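Local atomic coordinates of poly-beta-hydroxybuterate polymerase (Cupriavidus necator, PDB entry 5T6O), a protein that probably joins hydroxybutyryl units into polyhydroxybutyrate as a class I synthase, an acyltransferase whose catalytic domain makes up this chain. Residues A[46-56]-A[221-232]; A[298-306]-A[321-329]. The protein carries 1 engineered substitution. All blocks are in the same frame, centred on the assembly; numbering follows the deposited sequence.

Contact 1: A[46-56]-A[221-232]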
loop_
_atom_site.group_PDB
_atom_site.type_symbol
_atom_site.label_atom_id
_atom_site.label_comp_id
_atom_site.label_asym_id
_atom_site.label_seq_id
_atom_site.Cartn_x
_atom_site.Cartn_y
_atom_site.Cartn_z
ATOM N N CYS A 46 12.989 2.199 -27.061
ATOM C CA CYS A 46 13.873 1.203 -27.664
ATOM C C CYS A 46 13.894 -0.091 -26.861
ATOM O O CYS A 46 14.647 -1.015 -27.198
ATOM C CB CYS A 46 15.286 1.766 -27.816
ATOM S SG CYS A 46 16.008 2.399 -26.262
ATOM N N ILE A 47 13.083 -0.157 -25.810
ATOM C CA ILE A 47 12.726 -1.389 -25.117
ATOM C C ILE A 47 11.440 -1.898 -25.764
ATOM O O ILE A 47 10.411 -1.226 -25.702
ATOM C CB ILE A 47 12.553 -1.120 -23.613
ATOM C CG1 ILE A 47 13.909 -0.692 -23.021
ATOM C CG2 ILE A 47 11.947 -2.317 -22.892
ATOM C CD1 ILE A 47 13.826 -0.083 -21.616
ATOM N N ASN A 48 11.501 -3.079 -26.395
ATOM C CA ASN A 48 10.583 -3.479 -27.466
ATOM C C ASN A 48 10.613 -2.468 -28.616
ATOM O O ASN A 48 11.432 -1.541 -28.618
ATOM C CB ASN A 48 9.146 -3.683 -26.965
ATOM C CG ASN A 48 8.997 -4.950 -26.141
ATOM O OD1 ASN A 48 9.428 -6.039 -26.550
ATOM N ND2 ASN A 48 8.399 -4.816 -24.979
ATOM N N LYS A 49 9.750 -2.646 -29.608
ATOM C CA LYS A 49 9.835 -1.869 -30.838
ATOM C C LYS A 49 8.716 -0.839 -30.943
ATOM O O LYS A 49 7.753 -0.839 -30.175
ATOM C CB LYS A 49 9.816 -2.805 -32.050
ATOM C CG LYS A 49 11.060 -3.706 -32.069
ATOM C CD LYS A 49 10.902 -4.843 -33.057
ATOM C CE LYS A 49 12.148 -5.733 -33.035
ATOM N NZ LYS A 49 12.023 -6.785 -34.087
ATOM N N TYR A 50 8.848 0.039 -31.945
ATOM C CA TYR A 50 8.002 1.233 -32.001
ATOM C C TYR A 50 6.531 0.924 -32.227
ATOM O O TYR A 50 5.681 1.755 -31.882
ATOM C CB TYR A 50 8.475 2.173 -33.113
ATOM C CG TYR A 50 8.032 1.798 -34.515
ATOM C CD1 TYR A 50 6.768 2.161 -34.998
ATOM C CD2 TYR A 50 8.884 1.107 -35.368
ATOM C CE1 TYR A 50 6.367 1.814 -36.269
ATOM C CE2 TYR A 50 8.494 0.768 -36.644
ATOM C CZ TYR A 50 7.233 1.130 -37.090
ATOM O OH TYR A 50 6.856 0.796 -38.365
ATOM N N TYR A 51 6.212 -0.223 -32.827
ATOM C CA TYR A 51 4.900 -0.393 -33.435
ATOM C C TYR A 51 3.791 -0.632 -32.419
ATOM O O TYR A 51 2.634 -0.796 -32.825
ATOM C CB TYR A 51 4.939 -1.519 -34.472
ATOM C CG TYR A 51 5.284 -2.893 -33.951
ATOM C CD1 TYR A 51 4.293 -3.728 -33.431
ATOM C CD2 TYR A 51 6.578 -3.394 -34.055
ATOM C CE1 TYR A 51 4.593 -4.992 -32.978
ATOM C CE2 TYR A 51 6.887 -4.679 -33.606
ATOM C CZ TYR A 51 5.892 -5.465 -33.068
ATOM O OH TYR A 51 6.181 -6.730 -32.613
ATOM N N ILE A 52 4.097 -0.622 -31.116
ATOM C CA ILE A 52 3.019 -0.437 -30.147
ATOM C C ILE A 52 2.242 0.836 -30.476
ATOM O O ILE A 52 1.041 0.929 -30.197
ATOM C CB ILE A 52 3.572 -0.412 -28.698
ATOM C CG1 ILE A 52 2.428 -0.455 -27.671
ATOM C CG2 ILE A 52 4.444 0.833 -28.462
ATOM C CD1 ILE A 52 1.490 -1.626 -27.840
ATOM N N LEU A 53 2.895 1.810 -31.115
ATOM C CA LEU A 53 2.253 3.061 -31.517
ATOM C C LEU A 53 1.589 2.982 -32.882
ATOM O O LEU A 53 0.923 3.941 -33.277
ATOM C CB LEU A 53 3.277 4.199 -31.538
ATOM C CG LEU A 53 3.960 4.468 -30.198
ATOM C CD1 LEU A 53 4.935 5.606 -30.328
ATOM C CD2 LEU A 53 2.896 4.781 -29.142
ATOM N N ASP A 54 1.771 1.886 -33.617
ATOM C CA ASP A 54 1.118 1.686 -34.920
ATOM C C ASP A 54 0.720 0.214 -35.016
ATOM O O ASP A 54 1.114 -0.507 -35.921
ATOM C CB ASP A 54 2.040 2.090 -36.074
ATOM C CG ASP A 54 1.382 1.910 -37.449
ATOM O OD1 ASP A 54 0.150 2.052 -37.539
ATOM O OD2 ASP A 54 2.097 1.617 -38.437
ATOM N N LEU A 55 -0.053 -0.250 -34.031
ATOM C CA LEU A 55 -0.210 -1.688 -33.834
ATOM C C LEU A 55 -1.062 -2.302 -34.939
ATOM O O LEU A 55 -0.527 -2.762 -35.949
ATOM C CB LEU A 55 -0.790 -1.961 -32.434
ATOM C CG LEU A 55 -0.744 -3.416 -31.953
ATOM C CD1 LEU A 55 0.655 -4.030 -32.096
ATOM C CD2 LEU A 55 -1.225 -3.512 -30.502
ATOM N N GLN A 56 -2.367 -2.307 -34.789
ATOM C CA GLN A 56 -3.214 -2.633 -35.923
ATOM C C GLN A 56 -3.937 -1.372 -36.386
ATOM O O GLN A 56 -3.943 -0.362 -35.677
ATOM C CB GLN A 56 -4.209 -3.738 -35.549
ATOM C CG GLN A 56 -3.515 -5.019 -35.100
ATOM C CD GLN A 56 -4.483 -6.139 -34.817
ATOM O OE1 GLN A 56 -4.579 -6.619 -33.690
ATOM N NE2 GLN A 56 -5.210 -6.569 -35.845
ATOM N N ASP A 221 -2.146 -9.367 -29.425
ATOM C CA ASP A 221 -1.238 -8.474 -30.138
ATOM C C ASP A 221 -0.314 -7.746 -29.170
ATOM O O ASP A 221 0.851 -7.488 -29.506
ATOM C CB ASP A 221 -2.000 -7.493 -31.047
ATOM C CG ASP A 221 -3.058 -6.665 -30.322
ATOM O OD1 ASP A 221 -3.195 -6.746 -29.087
ATOM O OD2 ASP A 221 -3.760 -5.897 -31.017
ATOM N N LEU A 222 -0.788 -7.449 -27.957
ATOM C CA LEU A 222 0.115 -6.948 -26.926
ATOM C C LEU A 222 1.207 -7.965 -26.628
ATOM O O LEU A 222 2.386 -7.615 -26.539
ATOM C CB LEU A 222 -0.664 -6.599 -25.652
ATOM C CG LEU A 222 0.081 -5.963 -24.472
ATOM C CD1 LEU A 222 -0.929 -5.253 -23.583
ATOM C CD2 LEU A 222 0.815 -7.001 -23.649
ATOM N N LEU A 223 0.830 -9.232 -26.449
ATOM C CA LEU A 223 1.827 -10.247 -26.121
ATOM C C LEU A 223 2.818 -10.437 -27.268
ATOM O O LEU A 223 4.015 -10.652 -27.041
ATOM C CB LEU A 223 1.133 -11.563 -25.769
ATOM C CG LEU A 223 0.275 -11.513 -24.488
ATOM C CD1 LEU A 223 -0.445 -12.835 -24.265
ATOM C CD2 LEU A 223 1.148 -11.181 -23.316
ATOM N N PHE A 224 2.341 -10.349 -28.507
ATOM C CA PHE A 224 3.248 -10.428 -29.649
ATOM C C PHE A 224 4.266 -9.298 -29.622
ATOM O O PHE A 224 5.476 -9.530 -29.767
ATOM C CB PHE A 224 2.455 -10.405 -30.956
ATOM C CG PHE A 224 3.311 -10.213 -32.174
ATOM C CD1 PHE A 224 4.038 -11.276 -32.703
ATOM C CD2 PHE A 224 3.385 -8.974 -32.800
ATOM C CE1 PHE A 224 4.829 -11.104 -33.818
ATOM C CE2 PHE A 224 4.180 -8.800 -33.926
ATOM C CZ PHE A 224 4.892 -9.873 -34.438
ATOM N N TRP A 225 3.794 -8.059 -29.439
ATOM C CA TRP A 225 4.697 -6.916 -29.340
ATOM C C TRP A 225 5.674 -7.085 -28.186
ATOM O O TRP A 225 6.885 -6.906 -28.348
ATOM C CB TRP A 225 3.894 -5.627 -29.162
ATOM C CG TRP A 225 4.739 -4.466 -28.753
ATOM C CD1 TRP A 225 5.628 -3.774 -29.546
ATOM C CD2 TRP A 225 4.795 -3.853 -27.456
ATOM N NE1 TRP A 225 6.237 -2.783 -28.807
ATOM C CE2 TRP A 225 5.734 -2.801 -27.531
ATOM C CE3 TRP A 225 4.133 -4.089 -26.233
ATOM C CZ2 TRP A 225 6.018 -1.972 -26.444
ATOM C CZ3 TRP A 225 4.429 -3.276 -25.146
ATOM C CH2 TRP A 225 5.361 -2.224 -25.262
ATOM N N ASN A 226 5.167 -7.438 -27.007
ATOM C CA ASN A 226 6.069 -7.604 -25.874
ATOM C C ASN A 226 7.071 -8.724 -26.118
ATOM O O ASN A 226 8.215 -8.641 -25.659
ATOM C CB ASN A 226 5.267 -7.877 -24.603
ATOM C CG ASN A 226 6.139 -7.960 -23.382
ATOM O OD1 ASN A 226 6.592 -6.938 -22.863
ATOM N ND2 ASN A 226 6.366 -9.178 -22.894
ATOM N N GLY A 227 6.659 -9.779 -26.819
ATOM C CA GLY A 227 7.545 -10.901 -27.086
ATOM C C GLY A 227 8.574 -10.644 -28.158
ATOM O O GLY A 227 9.542 -11.399 -28.270
ATOM N N ASP A 228 8.375 -9.586 -28.943
ATOM C CA ASP A 228 9.273 -9.168 -30.023
ATOM C C ASP A 228 10.380 -8.329 -29.370
ATOM O O ASP A 228 10.378 -7.097 -29.374
ATOM C CB ASP A 228 8.473 -8.405 -31.076
ATOM C CG ASP A 228 9.235 -8.175 -32.372
ATOM O OD1 ASP A 228 10.422 -8.543 -32.462
ATOM O OD2 ASP A 228 8.622 -7.609 -33.312
ATOM N N ALA A 229 11.330 -9.023 -28.749
ATOM C CA ALA A 229 12.239 -8.360 -27.817
ATOM C C ALA A 229 13.341 -7.588 -28.546
ATOM O O ALA A 229 13.665 -7.850 -29.701
ATOM C CB ALA A 229 12.877 -9.382 -26.873
ATOM N N THR A 230 13.915 -6.609 -27.848
ATOM C CA THR A 230 15.010 -5.832 -28.400
ATOM C C THR A 230 16.239 -5.999 -27.521
ATOM O O THR A 230 16.128 -6.291 -26.330
ATOM C CB THR A 230 14.644 -4.353 -28.529
ATOM O OG1 THR A 230 14.256 -3.841 -27.243
ATOM C CG2 THR A 230 13.489 -4.202 -29.533
ATOM N N ASN A 231 17.408 -5.832 -28.126
ATOM C CA ASN A 231 18.659 -5.845 -27.377
ATOM C C ASN A 231 19.000 -4.451 -26.886
ATOM O O ASN A 231 18.822 -3.468 -27.609
ATOM C CB ASN A 231 19.812 -6.353 -28.237
ATOM C CG ASN A 231 19.730 -7.840 -28.493
ATOM O OD1 ASN A 231 19.392 -8.614 -27.593
ATOM N ND2 ASN A 231 20.021 -8.245 -29.729
ATOM N N LEU A 232 19.534 -4.378 -25.667
ATOM C CA LEU A 232 20.081 -3.131 -25.160
ATOM C C LEU A 232 21.591 -3.252 -25.094
ATOM O O LEU A 232 22.089 -4.240 -24.548
ATOM C CB LEU A 232 19.541 -2.808 -23.765
ATOM C CG LEU A 232 18.028 -2.636 -23.585
ATOM C CD1 LEU A 232 17.716 -2.278 -22.133
ATOM C CD2 LEU A 232 17.487 -1.559 -24.550
HETATM O O HOH W 1 16.982 -1.647 -28.580
HETATM O O HOH W 2 8.573 -5.144 -29.939
#
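Trp225 of helix 220-227 slots its indole between two side chains of the loop 46-56. Ile52 CB lies over one face in a CH-pi contact, 3.6 Å from the centroid of the five-membered ring, while Asn48 CB covers the opposite face, 3.6 Å from Trp225 NE1. The indole edge then turns to a third residue: it meets the face of Tyr51 in a T-shaped pair with planes 81° apart, Trp225 CD1 lying 3.8 Å from Tyr51 CE1.

One polar bond holds the same ring: Trp225 NE1 donates to Lys49 O at 2.8 Å in a fairly straight bond (160°), with the oxygen close to the indole plane. The side chains of Tyr51 and Lys49 share Asp228, the first residue after the helix. Tyr51, its CG between the backbone N and the carbonyl carbon (chi1 62°), sends OH to the anti lone pair of Asp228 OD2 at 2.7 Å. Lys49, extended past the methyl of Thr230, brings NZ to Asp228 OD1 at 2.9 Å as a salt bridge, on the syn side but well out of the carboxylate plane, and also donates to the carbonyls of Val385 and Ala387. Further on, Thr230 OG1 donates to Cys46 O at 2.9 Å and weakly accepts from Asn48 N. A water joins Lys49 N to the carbonyls of Trp225 and Asp228.

The loop follows strand 40-43 of the alpha/beta hydrolase core, whereas the helix belongs to the insertion between strands 140-146 and 272-277, where cap regions of this fold commonly sit. An ammonium and a phenol hydroxyl on separate oxygens would probably stabilise Asp228 as a carboxylate, and the indole, bonded in its plane and covered on both faces, has little room to rotate.

Contact 2: A[298-306]-A[321-329]; sequences KLRFVLGAS and RSHWTNDAL
Leu303 and Trp324 form the antiparallel hydrogen-bonded pair by which strand 322-325 joins strand 299-304 in the mixed sheet of the alpha/beta hydrolase fold. Strand 299-304 runs parallel to its other neighbour, 272-277; strand 322-325 reverses the direction, with 155° between the two segments, and passes the sheet on to strand 341-344. The pair is bonded both ways, Leu303 N to Trp324 O at 3.2 Å and Trp324 N to Leu303 O at 2.7 Å. Ala305 N adds a bond to Ser322 O at 3.0 Å, and the intervening Gly304 and His323 are a non-hydrogen-bonded pair with CA atoms 4.2 Å apart.

Toward Asn326 the strands part and water takes over. One molecule links Phe301 O to Asn326 N and another Phe301 N to Asn326 O, each occupying the place of a direct backbone bond; a third joins the carbonyls of Leu299 and Asp327.

On one face of the sheet Leu303 and Trp324 run side by side, pointing the same way, with Leu303 CG 3.9 Å from Trp324 CE3, and helix 333-339 covers them. A separate apolar contact lies past the bridging waters, where Leu329 CD1 rests against Leu299 CB.

Charged groups mark the ends. Arg300, extended from CG to NE, sets NH1 3.2 Å from Asp327 OD1 in a salt bridge; the oxygen lies near the guanidinium plane, but the carboxylate is turned 76° against it and NH1 comes from out of the carboxylate plane. Arg300 NH2 forms a second salt bridge, with Asp350. At the far end the guanidinium of Arg321, whose NH1 forms a salt bridge with Glu342 of the third subunit, lies flat against Ser306, with OG over one face and 3.3 Å from NH1, an angle too poor for a hydrogen bond.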
loop_
_atom_site.group_PDB
_atom_site.type_symbol
_atom_site.label_atom_id
_atom_site.label_comp_id
_atom_site.label_asym_id
_atom_site.label_seq_id
_atom_site.Cartn_x
_atom_site.Cartn_y
_atom_site.Cartn_z
ATOM N N LYS A 298 3.978 25.918 -19.970
ATOM C CA LYS A 298 2.582 25.587 -19.703
ATOM C C LYS A 298 2.371 24.081 -19.789
ATOM O O LYS A 298 2.524 23.485 -20.863
ATOM C CB LYS A 298 1.674 26.313 -20.693
ATOM C CG LYS A 298 0.195 26.201 -20.363
ATOM N N LEU A 299 2.016 23.464 -18.663
ATOM C CA LEU A 299 1.885 22.018 -18.579
ATOM C C LEU A 299 0.414 21.637 -18.516
ATOM O O LEU A 299 -0.408 22.361 -17.950
ATOM C CB LEU A 299 2.602 21.460 -17.347
ATOM C CG LEU A 299 4.020 21.969 -17.120
ATOM C CD1 LEU A 299 4.621 21.314 -15.863
ATOM C CD2 LEU A 299 4.868 21.686 -18.352
ATOM N N ARG A 300 0.097 20.492 -19.104
ATOM C CA ARG A 300 -1.213 19.864 -18.980
ATOM C C ARG A 300 -0.984 18.427 -18.554
ATOM O O ARG A 300 -0.123 17.745 -19.123
ATOM C CB ARG A 300 -1.982 19.913 -20.304
ATOM C CG ARG A 300 -3.351 19.227 -20.263
ATOM C CD ARG A 300 -4.220 19.696 -21.430
ATOM N NE ARG A 300 -5.577 19.141 -21.392
ATOM C CZ ARG A 300 -6.552 19.597 -20.615
ATOM N NH1 ARG A 300 -6.335 20.617 -19.793
ATOM N NH2 ARG A 300 -7.754 19.034 -20.658
ATOM N N PHE A 301 -1.707 17.972 -17.531
ATOM C CA PHE A 301 -1.628 16.572 -17.126
ATOM C C PHE A 301 -2.984 15.913 -17.330
ATOM O O PHE A 301 -4.013 16.465 -16.923
ATOM C CB PHE A 301 -1.195 16.397 -15.671
ATOM C CG PHE A 301 -0.966 14.953 -15.307
ATOM C CD1 PHE A 301 0.270 14.364 -15.535
ATOM C CD2 PHE A 301 -1.992 14.182 -14.781
ATOM C CE1 PHE A 301 0.475 13.030 -15.229
ATOM C CE2 PHE A 301 -1.796 12.848 -14.468
ATOM C CZ PHE A 301 -0.557 12.272 -14.697
ATOM N N VAL A 302 -2.982 14.732 -17.946
ATOM C CA VAL A 302 -4.211 14.003 -18.235
ATOM C C VAL A 302 -4.002 12.551 -17.836
ATOM O O VAL A 302 -2.966 11.957 -18.147
ATOM C CB VAL A 302 -4.617 14.131 -19.715
ATOM C CG1 VAL A 302 -5.808 13.231 -20.023
ATOM C CG2 VAL A 302 -4.938 15.587 -20.047
ATOM N N LEU A 303 -4.972 11.997 -17.114
ATOM C CA LEU A 303 -4.927 10.637 -16.595
ATOM C C LEU A 303 -5.939 9.790 -17.356
ATOM O O LEU A 303 -7.133 10.102 -17.344
ATOM C CB LEU A 303 -5.260 10.635 -15.103
ATOM C CG LEU A 303 -5.185 9.325 -14.324
ATOM C CD1 LEU A 303 -3.773 8.784 -14.386
ATOM C CD2 LEU A 303 -5.608 9.585 -12.870
ATOM N N GLY A 304 -5.467 8.735 -18.016
ATOM C CA GLY A 304 -6.358 7.787 -18.658
ATOM C C GLY A 304 -6.665 6.628 -17.730
ATOM O O GLY A 304 -5.863 6.266 -16.885
ATOM N N ALA A 305 -7.850 6.045 -17.890
ATOM C CA ALA A 305 -8.163 4.851 -17.124
ATOM C C ALA A 305 -7.386 3.648 -17.667
ATOM O O ALA A 305 -6.907 3.654 -18.804
ATOM C CB ALA A 305 -9.667 4.562 -17.162
ATOM N N SER A 306 -7.229 2.633 -16.802
ATOM C CA SER A 306 -6.712 1.296 -17.112
ATOM C C SER A 306 -5.182 1.219 -17.114
ATOM O O SER A 306 -4.505 2.099 -16.567
ATOM C CB SER A 306 -7.283 0.781 -18.447
ATOM O OG SER A 306 -7.165 -0.638 -18.524
ATOM N N ARG A 321 -13.779 3.226 -21.935
ATOM C CA ARG A 321 -13.030 3.713 -20.777
ATOM C C ARG A 321 -13.349 5.171 -20.467
ATOM O O ARG A 321 -14.448 5.645 -20.773
ATOM C CB ARG A 321 -11.525 3.511 -20.973
ATOM C CG ARG A 321 -11.160 2.097 -21.489
ATOM C CD ARG A 321 -9.699 1.753 -21.300
ATOM N NE ARG A 321 -9.430 0.383 -21.735
ATOM C CZ ARG A 321 -9.702 -0.699 -21.015
ATOM N NH1 ARG A 321 -10.245 -0.590 -19.809
ATOM N NH2 ARG A 321 -9.434 -1.900 -21.511
ATOM N N SER A 322 -12.402 5.878 -19.853
ATOM C CA SER A 322 -12.609 7.253 -19.419
ATOM C C SER A 322 -11.240 7.890 -19.199
ATOM O O SER A 322 -10.202 7.236 -19.348
ATOM C CB SER A 322 -13.470 7.291 -18.153
ATOM O OG SER A 322 -12.850 6.582 -17.090
ATOM N N HIS A 323 -11.246 9.175 -18.835
ATOM C CA HIS A 323 -10.015 9.889 -18.509
ATOM C C HIS A 323 -10.365 11.082 -17.629
ATOM O O HIS A 323 -11.505 11.555 -17.622
ATOM C CB HIS A 323 -9.271 10.339 -19.778
ATOM C CG HIS A 323 -10.035 11.335 -20.600
ATOM N ND1 HIS A 323 -11.067 10.975 -21.443
ATOM C CD2 HIS A 323 -9.914 12.681 -20.705
ATOM C CE1 HIS A 323 -11.544 12.057 -22.037
ATOM N NE2 HIS A 323 -10.864 13.106 -21.602
ATOM N N TRP A 324 -9.377 11.555 -16.870
ATOM C CA TRP A 324 -9.571 12.670 -15.939
ATOM C C TRP A 324 -8.782 13.896 -16.386
ATOM O O TRP A 324 -7.653 13.771 -16.869
ATOM C CB TRP A 324 -9.110 12.312 -14.521
ATOM C CG TRP A 324 -9.940 11.306 -13.784
ATOM C CD1 TRP A 324 -10.893 11.560 -12.825
ATOM C CD2 TRP A 324 -9.864 9.883 -13.912
ATOM N NE1 TRP A 324 -11.417 10.374 -12.359
ATOM C CE2 TRP A 324 -10.808 9.333 -13.014
ATOM C CE3 TRP A 324 -9.097 9.020 -14.707
ATOM C CZ2 TRP A 324 -11.006 7.958 -12.894
ATOM C CZ3 TRP A 324 -9.287 7.653 -14.579
ATOM C CH2 TRP A 324 -10.240 7.136 -13.677
ATOM N N THR A 325 -9.353 15.088 -16.170
ATOM C CA THR A 325 -8.638 16.334 -16.398
ATOM C C THR A 325 -8.739 17.217 -15.162
ATOM O O THR A 325 -9.706 17.143 -14.393
ATOM C CB THR A 325 -9.176 17.118 -17.619
ATOM O OG1 THR A 325 -10.539 17.502 -17.391
ATOM C CG2 THR A 325 -9.068 16.286 -18.914
ATOM N N ASN A 326 -7.722 18.057 -14.985
ATOM C CA ASN A 326 -7.725 19.083 -13.943
ATOM C C ASN A 326 -6.667 20.105 -14.326
ATOM O O ASN A 326 -5.495 19.748 -14.471
ATOM C CB ASN A 326 -7.443 18.471 -12.562
ATOM C CG ASN A 326 -7.515 19.495 -11.421
ATOM O OD1 ASN A 326 -7.732 20.690 -11.638
ATOM N ND2 ASN A 326 -7.348 19.012 -10.189
ATOM N N ASP A 327 -7.078 21.365 -14.509
ATOM C CA ASP A 327 -6.143 22.410 -14.915
ATOM C C ASP A 327 -5.220 22.838 -13.784
ATOM O O ASP A 327 -4.125 23.341 -14.057
ATOM C CB ASP A 327 -6.904 23.625 -15.449
ATOM C CG ASP A 327 -7.514 23.377 -16.817
ATOM O OD1 ASP A 327 -7.429 22.233 -17.316
ATOM O OD2 ASP A 327 -8.093 24.325 -17.393
ATOM N N ALA A 328 -5.630 22.654 -12.532
ATOM C CA ALA A 328 -4.750 22.924 -11.406
ATOM C C ALA A 328 -3.690 21.833 -11.285
ATOM O O ALA A 328 -3.915 20.673 -11.639
ATOM C CB ALA A 328 -5.550 23.019 -10.107
ATOM N N LEU A 329 -2.522 22.214 -10.774
ATOM C CA LEU A 329 -1.365 21.326 -10.702
ATOM C C LEU A 329 -0.745 21.427 -9.313
ATOM O O LEU A 329 0.344 21.988 -9.139
ATOM C CB LEU A 329 -0.356 21.670 -11.801
ATOM C CG LEU A 329 -0.852 21.502 -13.249
ATOM C CD1 LEU A 329 0.145 22.042 -14.276
ATOM C CD2 LEU A 329 -1.151 20.040 -13.539
HETATM O O HOH W 3 -2.905 22.514 -16.948
HETATM O O HOH W 4 -9.597 20.714 -18.687
HETATM O O HOH W 5 -5.949 18.209 -17.356
HETATM O O HOH W 6 -3.715 19.943 -16.553
#

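The two contacts share no element and do not touch: their centres are 26 Å apart and their nearest atoms about 9 Å. Contact 1 is interior, tying a loop that leaves the central sheet to a helix and strand of the later insertion, and it relies on side chains, with an indole packed on both faces and a set of side-chain hydrogen bonds beside it. Contact 2 lies farther out, near one end of the sheet, and is partly buried; it joins neighbouring strands chiefly through backbone bonds, with water filling in where they diverge. Of its arginines, Arg300 pairs within the chain and Arg321 reaches another subunit, whereas contact 1 joins a buried lysine to a partly exposed aspartate.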